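Side-chain contacts in Alpha/beta hydrolase fold-3 domain-containing protein (Enterococcus faecalis, PDB 2QRU), which is of uncharacterised function but has an alpha/beta-hydrolase fold and probably acts as a hydrolase: residues 11-16 and 163-168; 30-35 and 43-48; 79-84 and 111-116. All coordinates share one frame; numbering follows the deposited sequence.

How the contacts relate
Contact 1 opens first, in the turn 11-16 between strands 7-10 and 16-20, and closes only at 163-168, in the long loop before helix 173-181. Contacts 2 and 3 both nest inside that wide loop. Contact 2 closes early, joining the end of strand 28-33 to the loop 43-48 that leads into helix 48-55. Contact 3 follows in series and packs helix 74-93 against helix 105-119. The three touch one another. Lys43 of contact 2 reaches Thr16 of contact 1, contact 1 hydrogen-bonds to helix 74-93, and Leu33 of strand 28-33 packs on Leu81.

Contact 1 (11-16 and 163-168); sequences LANGAT and PVWDDP
Trp165 carries its indole to the turn 11-16 with CG beside the backbone N and anti to the carbonyl carbon (chi1 -78°). Asn13 has CG between its N and its carbonyl carbon (chi1 70°), and its OD1 accepts a hydrogen bond from Ala15 N, 3.1 Å away, with the donor above the carbonyl plane rather than on a lone pair. The indole lies flat against the backbone. Gly14 C and Ala15 N both sit over one face, toward the rim. Ala15 CB stands over the same face, 3.8 Å from the centroid of the six-membered ring of Trp165. This is a CH-pi contact, close to the ring normal. Asn13 O comes to 3.3 Å from Trp165 CZ2. The turn is a type I beta turn from Leu11 to Gly14, with an Asx turn at Asn13, and it links strands 7-10 and 16-20 at the edge of the alpha/beta-hydrolase sheet. Gly14 has backbone angles that suit glycine. The amide plane of Asn13 is turned 46° from the indole, and Asn13 ND2 passes 3.8 Å from Trp165 CH2. That nitrogen bonds to Thr84 OG1 and Glu83 OE1 of helix 74-93. Thr80 of the same helix touches Trp165.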
loop_
_atom_site.group_PDB
_atom_site.type_symbol
_atom_site.label_atom_id
_atom_site.label_comp_id
_atom_site.label_asym_id
_atom_site.label_seq_id
_atom_site.Cartn_x
_atom_site.Cartn_y
_atom_site.Cartn_z
ATOM N N LEU A 11 7.698 -17.385 -0.738
ATOM C CA LEU A 11 7.795 -17.664 0.672
ATOM C C LEU A 11 6.905 -18.868 0.999
ATOM O O LEU A 11 6.039 -19.247 0.199
ATOM C CB LEU A 11 7.341 -16.421 1.471
ATOM C CG LEU A 11 8.142 -15.149 1.126
ATOM C CD1 LEU A 11 7.469 -13.897 1.718
ATOM C CD2 LEU A 11 9.611 -15.240 1.568
ATOM N N ALA A 12 7.123 -19.438 2.179
ATOM C CA ALA A 12 6.446 -20.667 2.621
ATOM C C ALA A 12 4.917 -20.691 2.473
ATOM O O ALA A 12 4.335 -21.745 2.211
ATOM C CB ALA A 12 6.825 -20.962 4.042
ATOM N N ASN A 13 4.268 -19.544 2.657
ATOM C CA ASN A 13 2.805 -19.477 2.612
ATOM C C ASN A 13 2.248 -19.222 1.205
ATOM O O ASN A 13 1.034 -19.090 1.035
ATOM C CB ASN A 13 2.276 -18.420 3.606
ATOM C CG ASN A 13 2.602 -17.010 3.182
ATOM O OD1 ASN A 13 3.408 -16.796 2.270
ATOM N ND2 ASN A 13 1.980 -16.029 3.853
ATOM N N GLY A 14 3.132 -19.174 0.203
ATOM C CA GLY A 14 2.701 -18.965 -1.180
ATOM C C GLY A 14 2.825 -17.540 -1.700
ATOM O O GLY A 14 2.732 -17.319 -2.918
ATOM N N ALA A 15 3.031 -16.570 -0.799
ATOM C CA ALA A 15 3.319 -15.206 -1.205
ATOM C C ALA A 15 4.653 -15.131 -1.938
ATOM O O ALA A 15 5.608 -15.798 -1.561
ATOM C CB ALA A 15 3.363 -14.259 0.012
ATOM N N THR A 16 4.703 -14.308 -2.972
ATOM C CA THR A 16 5.968 -14.057 -3.636
ATOM C C THR A 16 6.368 -12.603 -3.421
ATOM O O THR A 16 5.525 -11.738 -3.152
ATOM C CB THR A 16 5.933 -14.378 -5.137
ATOM O OG1 THR A 16 5.143 -13.403 -5.819
ATOM C CG2 THR A 16 5.367 -15.770 -5.402
ATOM N N PRO A 163 -8.149 -18.118 -3.548
ATOM C CA PRO A 163 -7.227 -17.052 -3.102
ATOM C C PRO A 163 -6.392 -16.513 -4.250
ATOM O O PRO A 163 -5.977 -17.271 -5.129
ATOM C CB PRO A 163 -6.292 -17.782 -2.122
ATOM C CG PRO A 163 -7.149 -18.896 -1.589
ATOM C CD PRO A 163 -7.878 -19.377 -2.825
ATOM N N VAL A 164 -6.110 -15.208 -4.216
ATOM C CA VAL A 164 -5.354 -14.566 -5.294
ATOM C C VAL A 164 -4.225 -13.719 -4.679
ATOM O O VAL A 164 -4.486 -12.817 -3.877
ATOM C CB VAL A 164 -6.275 -13.694 -6.208
ATOM C CG1 VAL A 164 -5.434 -12.980 -7.310
ATOM C CG2 VAL A 164 -7.404 -14.553 -6.843
ATOM N N TRP A 165 -2.986 -14.054 -5.039
ATOM C CA TRP A 165 -1.776 -13.389 -4.509
ATOM C C TRP A 165 -1.316 -12.236 -5.372
ATOM O O TRP A 165 -0.547 -11.375 -4.902
ATOM C CB TRP A 165 -0.605 -14.374 -4.412
ATOM C CG TRP A 165 -0.611 -15.316 -3.255
ATOM C CD1 TRP A 165 -0.743 -16.671 -3.312
ATOM C CD2 TRP A 165 -0.489 -14.982 -1.862
ATOM N NE1 TRP A 165 -0.684 -17.208 -2.049
ATOM C CE2 TRP A 165 -0.520 -16.194 -1.142
ATOM C CE3 TRP A 165 -0.318 -13.779 -1.154
ATOM C CZ2 TRP A 165 -0.431 -16.237 0.251
ATOM C CZ3 TRP A 165 -0.227 -13.835 0.229
ATOM C CH2 TRP A 165 -0.270 -15.043 0.909
ATOM N N ASP A 166 -1.745 -12.229 -6.637
ATOM C CA ASP A 166 -1.233 -11.265 -7.612
ATOM C C ASP A 166 -2.145 -11.187 -8.823
ATOM O O ASP A 166 -2.722 -12.203 -9.257
ATOM C CB ASP A 166 0.177 -11.700 -8.038
ATOM C CG ASP A 166 0.880 -10.681 -8.923
ATOM O OD1 ASP A 166 0.783 -9.448 -8.655
ATOM O OD2 ASP A 166 1.593 -11.138 -9.843
ATOM N N ASP A 167 -2.269 -9.984 -9.370
ATOM C CA ASP A 167 -3.108 -9.709 -10.532
ATOM C C ASP A 167 -2.261 -8.897 -11.512
ATOM O O ASP A 167 -2.463 -7.687 -11.668
ATOM C CB ASP A 167 -4.372 -8.962 -10.057
ATOM C CG ASP A 167 -5.277 -8.508 -11.195
ATOM O OD1 ASP A 167 -5.370 -9.186 -12.256
ATOM O OD2 ASP A 167 -5.920 -7.451 -11.004
ATOM N N PRO A 168 -1.268 -9.557 -12.144
ATOM C CA PRO A 168 -0.205 -8.809 -12.864
ATOM C C PRO A 168 -0.660 -7.954 -14.057
ATOM O O PRO A 168 0.055 -7.034 -14.450
ATOM C CB PRO A 168 0.771 -9.902 -13.313
ATOM C CG PRO A 168 -0.045 -11.178 -13.314
ATOM C CD PRO A 168 -1.053 -11.016 -12.186
#

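Contact 2 (30-35 and 43-48); sequences VVYLHG and KSDLPE. With EDO (1,2-ethanediol), chain G; EDO (1,2-ethanediol), chain E.
Tyr32 and Asp45 meet through a short hydrogen bond, 2.6 Å from Tyr32 OH to Asp45 OD1. The carboxylate oxygen is met on its syn side, though somewhat out of the carboxylate plane, and it lies in the plane of the phenol ring at the ring edge. The ring and carboxylate planes are 66° apart. The other oxygen, Asp45 OD2, accepts from Gly35 N at 3.1 Å through its syn lone pair. One carboxylate thus binds a side chain and a main-chain N-H of the same segment.

Leu46 follows directly and covers one face of the tyrosine ring. Its CD1 sits 3.8 Å from the centroid of the Tyr32 ring, almost exactly over the centre, in a CH-pi contact. Its CB is 3.6 Å from Tyr32 CE2. His34 N lies over the opposite face, toward the rim. His34 CD2 lies 3.1 Å from Lys43 N.

Two torsions set up the polar pair. Tyr32 has CG trans to the backbone N (chi1 171°), while Asp45 has CG between its N and its carbonyl carbon (chi1 74°). His34 is fixed by a bond from ND1 to Gly35 O, 2.6 Å long and in the ring plane. Its ring also stacks with Tyr66. Lys43 turns away, and its NZ forms a salt bridge with Asp65.

The contact ties the end of central strand 28-33 to the loop before helix 48-55. Gly35 lies near a putative Ser-His-Asp triad (Ser104, His249, Asp221), and a phosphate ion, probably from the crystallisation liquor, is bound close to Gly35. An ethanediol molecule, probably of the same origin, hydrogen-bonds to Asp45 OD2 through O2 at 2.7 Å. Gripped by Tyr32 OH and Gly35 N, the Asp45 carboxylate is fixed in rotation and probably stabilised as the anion.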
loop_
_atom_site.group_PDB
_atom_site.type_symbol
_atom_site.label_atom_id
_atom_site.label_comp_id
_atom_site.label_asym_id
_atom_site.label_seq_id
_atom_site.Cartn_x
_atom_site.Cartn_y
_atom_site.Cartn_z
ATOM N N VAL A 30 13.466 -1.861 2.078
ATOM C CA VAL A 30 12.115 -1.272 2.116
ATOM C C VAL A 30 11.142 -2.255 1.538
ATOM O O VAL A 30 11.372 -2.778 0.426
ATOM C CB VAL A 30 12.029 0.029 1.305
ATOM C CG1 VAL A 30 10.581 0.495 1.150
ATOM C CG2 VAL A 30 12.814 1.107 1.994
ATOM N N VAL A 31 10.063 -2.506 2.283
ATOM C CA VAL A 31 9.028 -3.421 1.789
ATOM C C VAL A 31 7.956 -2.560 1.131
ATOM O O VAL A 31 7.424 -1.638 1.768
ATOM C CB VAL A 31 8.418 -4.284 2.918
ATOM C CG1 VAL A 31 7.360 -5.238 2.332
ATOM C CG2 VAL A 31 9.531 -5.070 3.630
ATOM N N TYR A 32 7.659 -2.839 -0.142
ATOM C CA TYR A 32 6.701 -2.057 -0.902
ATOM C C TYR A 32 5.373 -2.813 -1.049
ATOM O O TYR A 32 5.370 -3.971 -1.514
ATOM C CB TYR A 32 7.256 -1.739 -2.283
ATOM C CG TYR A 32 6.238 -1.128 -3.207
ATOM C CD1 TYR A 32 5.838 0.197 -3.029
ATOM C CD2 TYR A 32 5.665 -1.875 -4.251
ATOM C CE1 TYR A 32 4.899 0.790 -3.869
ATOM C CE2 TYR A 32 4.708 -1.306 -5.108
ATOM C CZ TYR A 32 4.326 0.027 -4.904
ATOM O OH TYR A 32 3.384 0.620 -5.720
ATOM N N LEU A 33 4.276 -2.139 -0.694
ATOM C CA LEU A 33 2.899 -2.685 -0.803
ATOM C C LEU A 33 2.107 -1.941 -1.870
ATOM O O LEU A 33 1.838 -0.726 -1.727
ATOM C CB LEU A 33 2.162 -2.612 0.542
ATOM C CG LEU A 33 2.909 -3.349 1.653
ATOM C CD1 LEU A 33 2.201 -3.172 2.973
ATOM C CD2 LEU A 33 3.074 -4.862 1.326
ATOM N N HIS A 34 1.688 -2.676 -2.899
ATOM C CA HIS A 34 1.122 -2.085 -4.119
ATOM C C HIS A 34 -0.323 -1.542 -3.939
ATOM O O HIS A 34 -0.949 -1.719 -2.884
ATOM C CB HIS A 34 1.171 -3.115 -5.264
ATOM C CG HIS A 34 0.263 -4.305 -5.070
ATOM N ND1 HIS A 34 -1.107 -4.231 -5.213
ATOM C CD2 HIS A 34 0.538 -5.595 -4.764
ATOM C CE1 HIS A 34 -1.640 -5.437 -5.041
ATOM N NE2 HIS A 34 -0.664 -6.282 -4.752
ATOM N N GLY A 35 -0.838 -0.871 -4.974
ATOM C CA GLY A 35 -2.191 -0.316 -4.950
ATOM C C GLY A 35 -3.234 -1.277 -5.525
ATOM O O GLY A 35 -2.903 -2.421 -5.879
ATOM N N LYS A 43 2.288 -6.259 -7.201
ATOM C CA LYS A 43 3.628 -5.784 -6.788
ATOM C C LYS A 43 4.410 -5.214 -7.962
ATOM O O LYS A 43 5.306 -4.396 -7.780
ATOM C CB LYS A 43 4.450 -6.896 -6.130
ATOM C CG LYS A 43 4.670 -8.176 -6.989
ATOM C CD LYS A 43 5.532 -9.190 -6.246
ATOM C CE LYS A 43 5.709 -10.503 -7.086
ATOM N NZ LYS A 43 4.375 -11.106 -7.405
ATOM N N SER A 44 4.091 -5.684 -9.173
ATOM C CA SER A 44 4.678 -5.157 -10.404
ATOM C C SER A 44 4.285 -3.713 -10.780
ATOM O O SER A 44 4.842 -3.184 -11.737
ATOM C CB SER A 44 4.358 -6.114 -11.563
ATOM O OG SER A 44 4.763 -7.426 -11.218
ATOM N N ASP A 45 3.363 -3.068 -10.038
ATOM C CA ASP A 45 2.977 -1.680 -10.354
ATOM C C ASP A 45 4.034 -0.679 -9.891
ATOM O O ASP A 45 3.900 0.517 -10.134
ATOM C CB ASP A 45 1.574 -1.284 -9.842
ATOM C CG ASP A 45 1.518 -1.063 -8.328
ATOM O OD1 ASP A 45 2.580 -0.951 -7.669
ATOM O OD2 ASP A 45 0.391 -0.946 -7.800
ATOM N N LEU A 46 5.073 -1.172 -9.218
ATOM C CA LEU A 46 6.082 -0.289 -8.616
ATOM C C LEU A 46 6.783 0.499 -9.728
ATOM O O LEU A 46 7.418 -0.097 -10.618
ATOM C CB LEU A 46 7.088 -1.106 -7.829
ATOM C CG LEU A 46 8.325 -0.359 -7.294
ATOM C CD1 LEU A 46 7.956 0.794 -6.335
ATOM C CD2 LEU A 46 9.261 -1.345 -6.625
ATOM N N PRO A 47 6.625 1.841 -9.733
ATOM C CA PRO A 47 7.320 2.616 -10.768
ATOM C C PRO A 47 8.849 2.533 -10.681
ATOM O O PRO A 47 9.416 2.542 -9.566
ATOM C CB PRO A 47 6.879 4.054 -10.493
ATOM C CG PRO A 47 5.544 3.904 -9.809
ATOM C CD PRO A 47 5.761 2.703 -8.897
ATOM N N GLU A 48 9.473 2.464 -11.864
ATOM C CA GLU A 48 10.923 2.422 -11.981
ATOM C C GLU A 48 11.549 3.551 -11.138
ATOM O O GLU A 48 12.553 3.342 -10.426
ATOM C CB GLU A 48 11.331 2.558 -13.459
ATOM C CG GLU A 48 12.828 2.754 -13.683
ATOM C CD GLU A 48 13.678 1.564 -13.242
ATOM O OE1 GLU A 48 13.157 0.427 -13.207
ATOM O OE2 GLU A 48 14.889 1.771 -12.959
HETATM C C1 EDO G . -2.051 -0.430 -10.093
HETATM O O1 EDO G . -2.053 0.638 -9.123
HETATM C C2 EDO G . -2.480 -1.697 -9.335
HETATM O O2 EDO G . -1.417 -2.564 -8.924
HETATM C C1 EDO E . 15.561 6.771 -12.347
HETATM O O1 EDO E . 14.653 7.794 -11.924
HETATM C C2 EDO E . 14.823 5.693 -13.134
HETATM O O2 EDO E . 15.703 4.569 -13.333
#

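Contact 3 (79-84 and 111-116); sequences RTLTET and LQLTKQ
Leu113 leaves its helix to the side and brings its methyls in toward Leu81 and Thr82, making the main contact with helix 79-84. Its CB lies 4.1 Å from Leu81 CD2. The chain leaves with CG trans to the backbone N (chi1 175°), and this carries the two methyls across to the other helix. There the branch divides its contacts. CD1 meets the next residue of the facing helix, at 3.9 Å from Thr82 CA and 4.1 Å from Thr82 OG1. CD2 turns to Leu81 and lies 4.2 Å from Leu81 CG. Leu113 therefore straddles two successive residues. The side chains of Leu81 and Leu113 cross at about a right angle.

One turn further along its helix, Gln116 extends the contact. Gln116 CB is 3.7 Å from Thr82 OG1, and Gln116 CG is 3.9 Å from the same oxygen. These two side chains also cross at about a right angle. It is the aliphatic part of the glutamine that meets the threonine. Thr82 OG1 has a weak hydrogen bond to Leu78 O, one turn back in its own helix.

The short helical segments come within 9.8 Å of each other, with a signed crossing angle of -64°. Both helices belong to the alpha/beta-hydrolase fold. Helix 105-119 begins at a putative nucleophile elbow (Gly102, Ser104, Gly106), and helix 74-93 packs beside it. Leu81 also touches Leu64 of strand 59-64, so it joins the helix pair to the sheet. Phe85, one turn on from Leu81, touches Leu113 as well.

The chemistry is that of apolar and weakly polar packing. Dispersion forces and the burial of the leucines probably account for most of the attraction, and the two helices meet here without a charge pair.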
loop_
_atom_site.group_PDB
_atom_site.type_symbol
_atom_site.label_atom_id
_atom_site.label_comp_id
_atom_site.label_asym_id
_atom_site.label_seq_id
_atom_site.Cartn_x
_atom_site.Cartn_y
_atom_site.Cartn_z
ATOM N N ARG A 79 -4.134 -10.424 8.532
ATOM C CA ARG A 79 -3.471 -11.491 9.275
ATOM C C ARG A 79 -2.366 -12.144 8.416
ATOM O O ARG A 79 -1.239 -12.362 8.874
ATOM C CB ARG A 79 -4.511 -12.565 9.659
ATOM C CG ARG A 79 -4.028 -13.688 10.531
ATOM C CD ARG A 79 -5.266 -14.432 11.101
ATOM N NE ARG A 79 -6.289 -13.457 11.493
ATOM C CZ ARG A 79 -7.548 -13.393 11.037
ATOM N NH1 ARG A 79 -8.027 -14.293 10.178
ATOM N NH2 ARG A 79 -8.350 -12.418 11.481
ATOM N N THR A 80 -2.724 -12.467 7.176
ATOM C CA THR A 80 -1.780 -13.084 6.222
ATOM C C THR A 80 -0.594 -12.155 5.918
ATOM O O THR A 80 0.530 -12.612 5.761
ATOM C CB THR A 80 -2.506 -13.544 4.959
ATOM O OG1 THR A 80 -3.466 -14.552 5.326
ATOM C CG2 THR A 80 -1.519 -14.160 3.956
ATOM N N LEU A 81 -0.844 -10.842 5.880
ATOM C CA LEU A 81 0.234 -9.884 5.613
ATOM C C LEU A 81 1.266 -9.934 6.759
ATOM O O LEU A 81 2.476 -9.946 6.519
ATOM C CB LEU A 81 -0.338 -8.483 5.396
ATOM C CG LEU A 81 0.692 -7.376 5.148
ATOM C CD1 LEU A 81 1.631 -7.694 3.985
ATOM C CD2 LEU A 81 -0.021 -6.003 4.969
ATOM N N THR A 82 0.781 -10.034 8.002
ATOM C CA THR A 82 1.680 -10.146 9.151
ATOM C C THR A 82 2.493 -11.439 9.030
ATOM O O THR A 82 3.725 -11.404 9.099
ATOM C CB THR A 82 0.903 -10.149 10.460
ATOM O OG1 THR A 82 0.120 -8.950 10.553
ATOM C CG2 THR A 82 1.862 -10.202 11.641
ATOM N N GLU A 83 1.807 -12.541 8.751
ATOM C CA GLU A 83 2.478 -13.832 8.516
ATOM C C GLU A 83 3.568 -13.692 7.455
ATOM O O GLU A 83 4.710 -14.185 7.628
ATOM C CB GLU A 83 1.485 -14.908 8.054
ATOM C CG GLU A 83 2.194 -16.261 7.808
ATOM C CD GLU A 83 1.316 -17.350 7.173
ATOM O OE1 GLU A 83 0.388 -17.001 6.396
ATOM O OE2 GLU A 83 1.596 -18.559 7.437
ATOM N N THR A 84 3.191 -13.075 6.338
ATOM C CA THR A 84 4.076 -12.915 5.184
ATOM C C THR A 84 5.297 -12.084 5.556
ATOM O O THR A 84 6.443 -12.432 5.190
ATOM C CB THR A 84 3.334 -12.276 3.995
ATOM O OG1 THR A 84 2.180 -13.081 3.680
ATOM C CG2 THR A 84 4.246 -12.224 2.772
ATOM N N LEU A 111 0.173 0.685 7.273
ATOM C CA LEU A 111 -0.101 1.245 8.597
ATOM C C LEU A 111 -0.675 0.184 9.547
ATOM O O LEU A 111 -0.278 0.091 10.722
ATOM C CB LEU A 111 -1.006 2.469 8.482
ATOM C CG LEU A 111 -0.314 3.643 7.763
ATOM C CD1 LEU A 111 -1.369 4.706 7.355
ATOM C CD2 LEU A 111 0.776 4.263 8.637
ATOM N N GLN A 112 -1.575 -0.662 9.020
ATOM C CA GLN A 112 -2.103 -1.760 9.807
ATOM C C GLN A 112 -0.972 -2.739 10.162
ATOM O O GLN A 112 -0.870 -3.154 11.304
ATOM C CB GLN A 112 -3.223 -2.497 9.059
ATOM C CG GLN A 112 -4.512 -1.676 8.944
ATOM C CD GLN A 112 -5.282 -1.595 10.270
ATOM O OE1 GLN A 112 -4.999 -2.327 11.213
ATOM N NE2 GLN A 112 -6.241 -0.668 10.337
ATOM N N LEU A 113 -0.119 -3.053 9.204
ATOM C CA LEU A 113 1.006 -3.989 9.458
ATOM C C LEU A 113 1.900 -3.410 10.558
ATOM O O LEU A 113 2.314 -4.112 11.499
ATOM C CB LEU A 113 1.801 -4.165 8.161
ATOM C CG LEU A 113 3.077 -5.012 8.271
ATOM C CD1 LEU A 113 2.790 -6.425 8.808
ATOM C CD2 LEU A 113 3.723 -5.090 6.906
ATOM N N THR A 114 2.174 -2.107 10.457
ATOM C CA THR A 114 3.032 -1.449 11.446
ATOM C C THR A 114 2.535 -1.680 12.876
ATOM O O THR A 114 3.293 -2.067 13.747
ATOM C CB THR A 114 3.186 0.048 11.138
ATOM O OG1 THR A 114 3.849 0.177 9.882
ATOM C CG2 THR A 114 4.061 0.712 12.224
ATOM N N LYS A 115 1.244 -1.466 13.089
ATOM C CA LYS A 115 0.657 -1.711 14.410
ATOM C C LYS A 115 0.934 -3.148 14.885
ATOM O O LYS A 115 1.347 -3.398 16.047
ATOM C CB LYS A 115 -0.829 -1.429 14.344
ATOM C CG LYS A 115 -1.549 -1.702 15.692
ATOM C CD LYS A 115 -3.052 -1.621 15.471
ATOM C CE LYS A 115 -3.810 -1.970 16.727
ATOM N NZ LYS A 115 -3.404 -1.108 17.875
ATOM N N GLN A 116 0.712 -4.103 13.985
ATOM C CA GLN A 116 0.944 -5.518 14.328
ATOM C C GLN A 116 2.407 -5.841 14.590
ATOM O O GLN A 116 2.714 -6.605 15.523
ATOM C CB GLN A 116 0.377 -6.436 13.257
ATOM C CG GLN A 116 -1.106 -6.370 13.204
ATOM C CD GLN A 116 -1.730 -6.533 14.601
ATOM O OE1 GLN A 116 -1.402 -7.470 15.342
ATOM N NE2 GLN A 116 -2.630 -5.613 14.960
#